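Local structure of alanine racemase 1 (Caldanaerobacter subterraneus subsp. tengcongensis MB4, 4Y2W) at residues D4-R7 / P8-E12; E73-E76 / K77-T81. The protein belongs to the alanine racemase family, joining an N-terminal TIM-barrel domain to a C-terminal domain built mainly of beta strands. The protein carries 1 engineered substitution. All coordinates share one frame; numbering follows the deposited sequence.

Contact 1. Residues D4-R7 / P8-E12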
# COMPACT_ATOMS: atom_id res chain seq x y z
N ASP A 4 -23.72 -1.85 1.78
CA ASP A 4 -23.79 -2.62 3.02
C ASP A 4 -22.83 -2.03 4.05
O ASP A 4 -22.27 -0.97 3.83
CB ASP A 4 -23.48 -4.10 2.75
CG ASP A 4 -22.08 -4.32 2.20
OD1 ASP A 4 -21.23 -3.41 2.31
OD2 ASP A 4 -21.82 -5.41 1.65
N GLY A 5 -22.64 -2.72 5.18
CA GLY A 5 -21.75 -2.26 6.23
C GLY A 5 -20.31 -2.02 5.81
O GLY A 5 -19.64 -1.15 6.35
N VAL A 6 -19.84 -2.79 4.83
CA VAL A 6 -18.46 -2.70 4.36
C VAL A 6 -18.31 -1.56 3.35
O VAL A 6 -19.25 -1.23 2.63
CB VAL A 6 -18.00 -4.03 3.73
CG1 VAL A 6 -16.56 -3.93 3.22
CG2 VAL A 6 -18.13 -5.16 4.73
N ARG A 7 -17.12 -0.96 3.31
CA ARG A 7 -16.82 0.10 2.35
C ARG A 7 -17.16 -0.34 0.92
O ARG A 7 -16.97 -1.51 0.57
CB ARG A 7 -15.33 0.48 2.42
CG ARG A 7 -14.93 1.63 1.52
CD ARG A 7 -13.42 1.75 1.43
NE ARG A 7 -13.02 2.79 0.48
CZ ARG A 7 -11.78 3.00 0.06
NH1 ARG A 7 -10.78 2.23 0.48
NH2 ARG A 7 -11.53 3.97 -0.81
N PRO A 8 -17.67 0.59 0.09
CA PRO A 8 -17.97 0.23 -1.30
C PRO A 8 -16.76 -0.35 -2.03
O PRO A 8 -16.85 -1.45 -2.58
CB PRO A 8 -18.41 1.56 -1.91
CG PRO A 8 -18.94 2.35 -0.77
CD PRO A 8 -18.08 1.98 0.39
N THR A 9 -15.64 0.38 -2.03
CA THR A 9 -14.39 -0.11 -2.60
C THR A 9 -13.86 -1.24 -1.72
O THR A 9 -13.63 -1.04 -0.53
CB THR A 9 -13.35 1.01 -2.72
OG1 THR A 9 -13.77 1.94 -3.72
CG2 THR A 9 -11.98 0.47 -3.11
N ARG A 10 -13.67 -2.42 -2.31
CA ARG A 10 -13.33 -3.62 -1.53
C ARG A 10 -12.59 -4.68 -2.33
O ARG A 10 -12.61 -4.68 -3.57
CB ARG A 10 -14.60 -4.25 -0.97
CG ARG A 10 -15.54 -4.83 -2.02
CD ARG A 10 -16.86 -5.25 -1.42
NE ARG A 10 -17.63 -4.11 -0.91
CZ ARG A 10 -18.78 -4.21 -0.24
NH1 ARG A 10 -19.32 -5.39 0.02
NH2 ARG A 10 -19.39 -3.11 0.17
N VAL A 11 -11.97 -5.60 -1.60
CA VAL A 11 -11.40 -6.82 -2.17
C VAL A 11 -12.24 -7.99 -1.71
O VAL A 11 -12.47 -8.16 -0.51
CB VAL A 11 -9.93 -7.00 -1.75
CG1 VAL A 11 -9.52 -8.47 -1.75
CG2 VAL A 11 -9.01 -6.20 -2.66
N GLU A 12 -12.71 -8.80 -2.66
CA GLU A 12 -13.41 -10.04 -2.34
C GLU A 12 -12.43 -11.20 -2.50
O GLU A 12 -11.98 -11.50 -3.61
CB GLU A 12 -14.61 -10.23 -3.27
CG GLU A 12 -15.71 -9.19 -3.09
CD GLU A 12 -16.91 -9.40 -4.00
OE1 GLU A 12 -16.81 -10.19 -4.96
OE2 GLU A 12 -17.96 -8.76 -3.76
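Arg10 grips Asp4 end-on in a two-pronged salt bridge, NH1 and NH2 of Arg10 each taking one carboxylate oxygen. NH1 of Arg10 bonds OD2 of Asp4 at 3.0 Å, nearly straight at 174° and on the syn lone pair. NH2 of Arg10 reaches OD1 of Asp4 at 2.8 Å, from the syn side but out of the carboxylate plane; the two planes are 23° apart. OD1 also takes a weak bond from Val6 N.

Backbone oxygens bond the NE side of the same guanidinium, with NH2 serving both Asp4 and Arg7 O. A bend at chi3 (66°) folds the Arg10 chain back over the loop, where NE bonds Pro8 O at 3.2 Å from above the carbonyl plane, and NE and NH2 share Arg7 O weakly. This loop leads into strand 10-14, which pairs antiparallel with 248-260 and parallel with 372-376 in the mixed sheet.

Two further contacts lie over guanidinium faces. Val6 CB lies above one face of the Arg10 guanidinium, offset toward its rim. Arg7 runs extended beside Thr9, whose CB lies over one face of the Arg7 guanidinium, likewise offset, 3.7 Å from Arg7 NE. The Arg7 tip forms a salt bridge with Asp289, and Thr9 OG1 bonds Pro284 O.

Contact 2. Residues E73-E76 / K77-T81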
# COMPACT_ATOMS: atom_id res chain seq x y z
N GLU A 73 2.34 -12.51 13.52
CA GLU A 73 0.92 -12.23 13.28
C GLU A 73 0.13 -13.53 13.15
O GLU A 73 -0.97 -13.65 13.69
CB GLU A 73 0.73 -11.39 12.02
CG GLU A 73 -0.73 -11.07 11.68
CD GLU A 73 -0.89 -10.42 10.32
OE1 GLU A 73 0.03 -10.51 9.48
OE2 GLU A 73 -1.96 -9.82 10.08
N LEU A 74 0.70 -14.50 12.44
CA LEU A 74 0.06 -15.79 12.24
C LEU A 74 -0.08 -16.58 13.55
O LEU A 74 -1.12 -17.19 13.80
CB LEU A 74 0.82 -16.61 11.20
CG LEU A 74 0.81 -16.04 9.78
CD1 LEU A 74 1.81 -16.76 8.90
CD2 LEU A 74 -0.59 -16.12 9.19
N ARG A 75 0.97 -16.57 14.37
CA ARG A 75 0.93 -17.24 15.69
C ARG A 75 -0.08 -16.59 16.64
O ARG A 75 -0.77 -17.29 17.38
CB ARG A 75 2.33 -17.25 16.33
CG ARG A 75 3.28 -18.27 15.73
CD ARG A 75 3.03 -19.67 16.27
NE ARG A 75 4.04 -20.63 15.81
CZ ARG A 75 3.90 -21.49 14.80
NH1 ARG A 75 2.78 -21.56 14.09
NH2 ARG A 75 4.91 -22.30 14.49
N GLU A 76 -0.18 -15.26 16.60
CA GLU A 76 -1.15 -14.53 17.42
C GLU A 76 -2.59 -15.00 17.13
O GLU A 76 -3.43 -15.00 18.03
CB GLU A 76 -1.02 -13.02 17.18
CG GLU A 76 -1.32 -12.15 18.40
CD GLU A 76 -2.80 -12.06 18.75
OE1 GLU A 76 -3.15 -12.37 19.91
OE2 GLU A 76 -3.61 -11.69 17.87
N LYS A 77 -2.85 -15.41 15.89
CA LYS A 77 -4.18 -15.88 15.49
C LYS A 77 -4.35 -17.41 15.56
O LYS A 77 -5.27 -17.96 14.96
CB LYS A 77 -4.53 -15.36 14.09
CG LYS A 77 -4.72 -13.85 14.04
CD LYS A 77 -6.03 -13.42 14.71
CE LYS A 77 -6.06 -11.92 14.99
NZ LYS A 77 -6.05 -11.11 13.75
N GLY A 78 -3.48 -18.09 16.31
CA GLY A 78 -3.64 -19.51 16.60
C GLY A 78 -3.23 -20.47 15.50
O GLY A 78 -3.71 -21.61 15.46
N ILE A 79 -2.34 -20.03 14.62
CA ILE A 79 -1.83 -20.90 13.56
C ILE A 79 -0.76 -21.83 14.14
O ILE A 79 0.24 -21.37 14.69
CB ILE A 79 -1.24 -20.07 12.39
CG1 ILE A 79 -2.32 -19.19 11.74
CG2 ILE A 79 -0.61 -20.98 11.34
CD1 ILE A 79 -3.39 -19.94 10.96
N LYS A 80 -1.01 -23.13 14.04
CA LYS A 80 -0.12 -24.17 14.58
C LYS A 80 0.93 -24.60 13.56
O LYS A 80 2.03 -25.01 13.94
CB LYS A 80 -0.93 -25.41 14.99
CG LYS A 80 -2.04 -25.15 15.99
CD LYS A 80 -3.02 -26.31 16.04
CE LYS A 80 -4.25 -25.99 16.87
NZ LYS A 80 -3.92 -25.75 18.30
N THR A 81 0.58 -24.53 12.28
CA THR A 81 1.47 -24.88 11.17
C THR A 81 2.86 -24.28 11.37
O THR A 81 2.98 -23.14 11.81
CB THR A 81 0.89 -24.38 9.83
OG1 THR A 81 -0.48 -24.79 9.70
CG2 THR A 81 1.68 -24.92 8.65
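Leu74 O accepts two backbone N-H groups from the residues that follow: Ile79 N at 3.2 Å with a 153° angle, and, more weakly, Lys77 N. With Gly78 N bonded to Arg75 O at 3.0 Å, the first of these defines a Schellman motif closing helix 68-76. Gly78 is its C-prime residue, and its phi of 79° turns the chain back across the helix end.

Arg75 then ties the outgoing chain to the helix. Its CB points away from residues 77-81, but the bend at chi2 (-80°) brings the guanidinium round to them, where NH1 bonds two carbonyls. Thr81 O lies at 2.8 Å from NH1, near the guanidinium plane; Ile79 O, at 2.6 Å from NH1, is approached from above its carbonyl plane. NH2 adds a weak bond to Thr81 O, while NE and NH2 bond His100 O and Asp101 O respectively, so all three guanidinium nitrogens are occupied by backbone oxygens.

Glu73 turns instead to the dimer interface, with a salt bridge to Arg368 of the second subunit. On the buried side, Leu74 and Ile79 both pack against Ala52 of helix 48-58, and Ile79 CG1 sits 4.1 Å from Leu74 CB.

Overall arrangement
Contact 1 comes first along the chain and closes before contact 2 opens; their centres are 26 Å apart and their nearest atoms about 14 Å, without touching. They belong to different architectures. Residues 4-12 enter the mixed sheet through strand 10-14, whereas 73-81 join helix 68-76 to strand 83-85 of the closed, eight-stranded parallel barrel. Before the barrel begins, the N-terminal strand pairs with 248-260 and 372-376, from much later in the chain. Both contacts also reach the second subunit: Asp4 O bonds Thr92 and Gln93 there, and Arg7 packs on its Glu69, near the start of the helix whose end contact 2 forms in that subunit.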